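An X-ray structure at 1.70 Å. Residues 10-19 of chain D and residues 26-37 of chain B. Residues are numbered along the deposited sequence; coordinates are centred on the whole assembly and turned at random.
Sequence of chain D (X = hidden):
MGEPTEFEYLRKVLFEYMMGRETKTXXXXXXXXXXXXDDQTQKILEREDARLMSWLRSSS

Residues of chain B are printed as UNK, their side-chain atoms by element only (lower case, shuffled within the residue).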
# COMPACT_ATOMS: atom_id res chain seq x y z
N LEU D 10 -1.90 5.93 -3.67
CA LEU D 10 -1.44 4.54 -3.55
C LEU D 10 -2.41 3.54 -4.19
O LEU D 10 -1.97 2.53 -4.72
CB LEU D 10 -1.19 4.19 -2.08
CG LEU D 10 0.07 4.80 -1.49
CD1 LEU D 10 0.12 4.64 0.02
CD2 LEU D 10 1.29 4.18 -2.20
N ARG D 11 -3.72 3.82 -4.18
CA ARG D 11 -4.68 2.93 -4.83
C ARG D 11 -4.39 2.77 -6.31
O ARG D 11 -4.47 1.66 -6.85
CB ARG D 11 -6.12 3.43 -4.69
CG ARG D 11 -6.73 3.09 -3.37
CD ARG D 11 -8.21 3.30 -3.36
NE ARG D 11 -8.55 4.70 -3.15
CZ ARG D 11 -8.57 5.30 -1.97
NH1 ARG D 11 -8.25 4.64 -0.86
NH2 ARG D 11 -8.90 6.57 -1.88
N LYS D 12 -4.06 3.88 -6.96
CA LYS D 12 -3.73 3.88 -8.37
C LYS D 12 -2.40 3.11 -8.64
O LYS D 12 -2.34 2.26 -9.55
CB LYS D 12 -3.68 5.33 -8.88
CG LYS D 12 -3.26 5.52 -10.31
CD LYS D 12 -4.30 5.03 -11.30
CE LYS D 12 -3.73 5.05 -12.70
NZ LYS D 12 -4.31 6.14 -13.50
N VAL D 13 -1.39 3.40 -7.82
CA VAL D 13 -0.04 2.87 -7.95
C VAL D 13 -0.04 1.36 -7.65
O VAL D 13 0.48 0.56 -8.43
CB VAL D 13 0.94 3.64 -7.02
CG1 VAL D 13 2.28 2.96 -6.88
CG2 VAL D 13 1.16 5.06 -7.55
N LEU D 14 -0.65 0.99 -6.53
CA LEU D 14 -0.73 -0.41 -6.14
C LEU D 14 -1.61 -1.27 -7.06
O LEU D 14 -1.25 -2.42 -7.29
CB LEU D 14 -1.15 -0.55 -4.69
CG LEU D 14 0.06 -0.42 -3.78
CD1 LEU D 14 -0.35 -0.13 -2.38
CD2 LEU D 14 0.92 -1.70 -3.89
N PHE D 15 -2.72 -0.75 -7.58
CA PHE D 15 -3.49 -1.48 -8.59
C PHE D 15 -2.58 -1.84 -9.77
O PHE D 15 -2.49 -3.00 -10.14
CB PHE D 15 -4.71 -0.74 -9.12
CG PHE D 15 -5.50 -1.53 -10.17
CD1 PHE D 15 -6.16 -2.70 -9.83
CD2 PHE D 15 -5.56 -1.10 -11.49
CE1 PHE D 15 -6.88 -3.44 -10.79
CE2 PHE D 15 -6.26 -1.82 -12.44
CZ PHE D 15 -6.93 -2.98 -12.09
N GLU D 16 -1.89 -0.85 -10.32
CA GLU D 16 -0.98 -1.07 -11.45
C GLU D 16 0.09 -2.15 -11.12
O GLU D 16 0.21 -3.15 -11.84
CB GLU D 16 -0.32 0.24 -11.86
CG GLU D 16 -1.29 1.21 -12.52
CD GLU D 16 -1.71 0.73 -13.89
OE1 GLU D 16 -0.86 0.78 -14.80
OE2 GLU D 16 -2.86 0.25 -14.04
N TYR D 17 0.78 -1.96 -10.01
CA TYR D 17 1.81 -2.86 -9.54
C TYR D 17 1.30 -4.29 -9.34
O TYR D 17 1.92 -5.26 -9.80
CB TYR D 17 2.39 -2.33 -8.23
CG TYR D 17 3.44 -3.23 -7.59
CD1 TYR D 17 4.77 -3.27 -8.06
CD2 TYR D 17 3.13 -4.02 -6.48
CE1 TYR D 17 5.73 -4.10 -7.47
CE2 TYR D 17 4.09 -4.85 -5.88
CZ TYR D 17 5.38 -4.88 -6.37
OH TYR D 17 6.29 -5.72 -5.77
N MSE D 18 0.17 -4.43 -8.66
CA MSE D 18 -0.34 -5.76 -8.35
C MSE D 18 -0.94 -6.45 -9.58
O MSE D 18 -1.13 -7.67 -9.54
CB MSE D 18 -1.33 -5.68 -7.20
CG MSE D 18 -0.71 -5.20 -5.94
SE MSE D 18 -2.04 -4.86 -4.53
CE MSE D 18 -1.88 -6.62 -3.71
N MSE D 19 -1.20 -5.70 -10.64
CA MSE D 19 -1.63 -6.27 -11.91
C MSE D 19 -0.42 -6.52 -12.87
O MSE D 19 -0.60 -6.89 -14.03
CB MSE D 19 -2.68 -5.38 -12.59
CG MSE D 19 -4.01 -5.27 -11.85
SE MSE D 19 -4.93 -7.03 -11.74
CE MSE D 19 -5.70 -7.01 -13.57
N UNK B 26 -1.16 -11.14 2.25
CA UNK B 26 -0.74 -9.74 2.16
C UNK B 26 -1.56 -8.99 1.10
O UNK B 26 -1.90 -7.83 1.30
c UNK B 26 1.75 -10.14 2.92
c UNK B 26 0.18 -10.83 5.48
se UNK B 26 1.47 -9.53 4.78
c UNK B 26 0.75 -9.60 1.87
N UNK B 27 -1.88 -9.63 -0.03
CA UNK B 27 -2.67 -8.95 -1.07
C UNK B 27 -4.06 -8.65 -0.55
O UNK B 27 -4.62 -7.58 -0.81
c UNK B 27 -2.77 -9.77 -2.33
N UNK B 28 -4.65 -9.60 0.18
CA UNK B 28 -5.92 -9.32 0.85
C UNK B 28 -5.82 -8.14 1.83
O UNK B 28 -6.69 -7.26 1.86
n UNK B 28 -8.54 -14.50 2.57
c UNK B 28 -6.42 -10.54 1.61
c UNK B 28 -8.36 -13.07 2.11
c UNK B 28 -6.84 -11.66 0.71
c UNK B 28 -7.01 -12.97 1.46
N UNK B 29 -4.78 -8.13 2.64
CA UNK B 29 -4.64 -7.06 3.61
C UNK B 29 -4.48 -5.68 2.91
O UNK B 29 -5.12 -4.72 3.30
c UNK B 29 -3.24 -6.07 5.42
c UNK B 29 -3.52 -8.53 5.35
c UNK B 29 -3.41 -7.26 4.51
N UNK B 30 -3.63 -5.61 1.90
CA UNK B 30 -3.33 -4.35 1.24
C UNK B 30 -4.59 -3.80 0.58
O UNK B 30 -4.88 -2.63 0.72
c UNK B 30 -2.22 -4.50 0.18
c UNK B 30 -2.12 -3.26 -0.68
c UNK B 30 -0.87 -4.83 0.83
c UNK B 30 0.14 -5.49 -0.13
N UNK B 31 -5.33 -4.66 -0.11
CA UNK B 31 -6.54 -4.21 -0.79
C UNK B 31 -7.66 -3.76 0.19
O UNK B 31 -8.45 -2.89 -0.17
c UNK B 31 -7.07 -5.23 -1.81
o UNK B 31 -7.24 -6.51 -1.19
c UNK B 31 -6.03 -5.46 -2.90
N UNK B 32 -7.67 -4.33 1.40
CA UNK B 32 -8.59 -3.92 2.47
C UNK B 32 -8.20 -2.59 3.11
O UNK B 32 -9.03 -1.67 3.23
o UNK B 32 -9.21 -6.21 2.99
c UNK B 32 -9.68 -4.66 4.68
c UNK B 32 -8.67 -5.01 3.55
N UNK B 33 -6.94 -2.48 3.51
CA UNK B 33 -6.42 -1.26 4.15
C UNK B 33 -6.67 -0.04 3.25
O UNK B 33 -7.12 1.00 3.72
c UNK B 33 -4.62 -2.40 5.54
c UNK B 33 -4.91 -1.34 4.48
c UNK B 33 -4.35 0.03 4.92
N UNK B 34 -6.40 -0.18 1.95
CA UNK B 34 -6.51 0.92 1.00
C UNK B 34 -7.88 1.04 0.35
O UNK B 34 -8.06 1.81 -0.56
c UNK B 34 -5.41 0.81 -0.06
c UNK B 34 -3.83 2.66 0.67
c UNK B 34 -2.98 0.66 -0.56
c UNK B 34 -4.00 1.15 0.43
N UNK B 35 -8.85 0.24 0.81
CA UNK B 35 -10.24 0.38 0.39
C UNK B 35 -10.45 0.28 -1.13
O UNK B 35 -11.18 1.08 -1.73
c UNK B 35 -10.79 1.70 0.90
c UNK B 35 -10.31 2.07 2.30
c UNK B 35 -11.39 2.01 3.33
n UNK B 35 -11.54 2.26 5.79
c UNK B 35 -11.06 2.88 4.54
N UNK B 36 -9.83 -0.73 -1.72
CA UNK B 36 -9.96 -1.02 -3.15
C UNK B 36 -11.39 -1.47 -3.39
O UNK B 36 -11.99 -2.10 -2.51
c UNK B 36 -7.67 -1.86 -3.96
c UNK B 36 -5.02 -1.31 -4.60
c UNK B 36 -7.17 -2.21 -5.20
c UNK B 36 -5.51 -1.00 -3.35
c UNK B 36 -5.86 -1.92 -5.54
c UNK B 36 -6.81 -1.28 -3.03
c UNK B 36 -9.08 -2.21 -3.58
N UNK B 37 -11.93 -1.18 -4.57
CA UNK B 37 -13.25 -1.68 -4.96
C UNK B 37 -13.18 -3.17 -5.20
O UNK B 37 -12.15 -3.66 -5.65
c UNK B 37 -12.24 -0.57 -6.84
c UNK B 37 -13.56 -0.94 -6.27
c UNK B 37 -11.33 -0.36 -5.64

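Position 26 carries two carbons, a selenium and a final carbon, unbranched. The chain leads away from chain D and makes no contact. It is Met B26, as selenomethionine.

Position 27 has a single side-chain carbon, CB, which lies 3.6 Å from CE of Met D18. It is Ala B27.

Position 28 has four carbons in a row ending in nitrogen. It points away from chain D. This is Lys B28.

Position 29 has one carbon carrying two others, out of reach of chain D. Three carbons forked at the first fit Val B29.

Position 30 has four carbons, forked at the first, with one arm two carbons long. It points toward chain D, and its short arm lies close to Leu D14 and Met D18. It is Ile B30; its CG2 is 4.0 Å from CD1 of Leu D14 and 4.2 Å from SE of Met D18.

Position 31 has one carbon carrying an oxygen and a carbon. The carbon arm brushes the selenium of Met D18. This is Thr B31, with CG2 4.4 Å from SE of Met D18.

Position 32 has the same set of atoms but does not reach chain D. It is Thr B32.

Position 33 repeats the three-carbon fork and is also out of reach. It is Val B33.

Position 34 has four carbons, forked at the second. They meet Leu D10 and Leu D14, and the backbone O accepts a hydrogen bond from Arg D11. It is Leu B34. Its CD1 comes within 3.3 Å of CD1 of Leu D14, a tight apolar contact.

Position 35 has four carbons in a row ending in nitrogen. The end leads away from chain D, although CB is 4.3 Å from NH1 of Arg D11. It is Lys B35.

Position 36 has one carbon, then a ring of six carbons. The ring reaches Arg D11, Leu D14 and Phe D15. With no oxygen on the ring, it is Phe B36. Its CZ is 3.9 Å from CB of Leu D14.

Position 37 has three carbons closing a ring onto the backbone N. It is Pro B37, just before a helix.

The two helices run nearly antiparallel, at 154°. Leu D14 and Met D18, one turn apart, both point toward chain B and pack on its apolar side chains. Beyond the chain B helix, Phe B36 extends the apolar surface. Leu B34 has left helical geometry, and its O takes the hydrogen bond from NH1 of Arg D11 at 2.9 Å. This adds one polar link to a mainly apolar contact.

Chain B 26-37: MAKVITTVLKFP
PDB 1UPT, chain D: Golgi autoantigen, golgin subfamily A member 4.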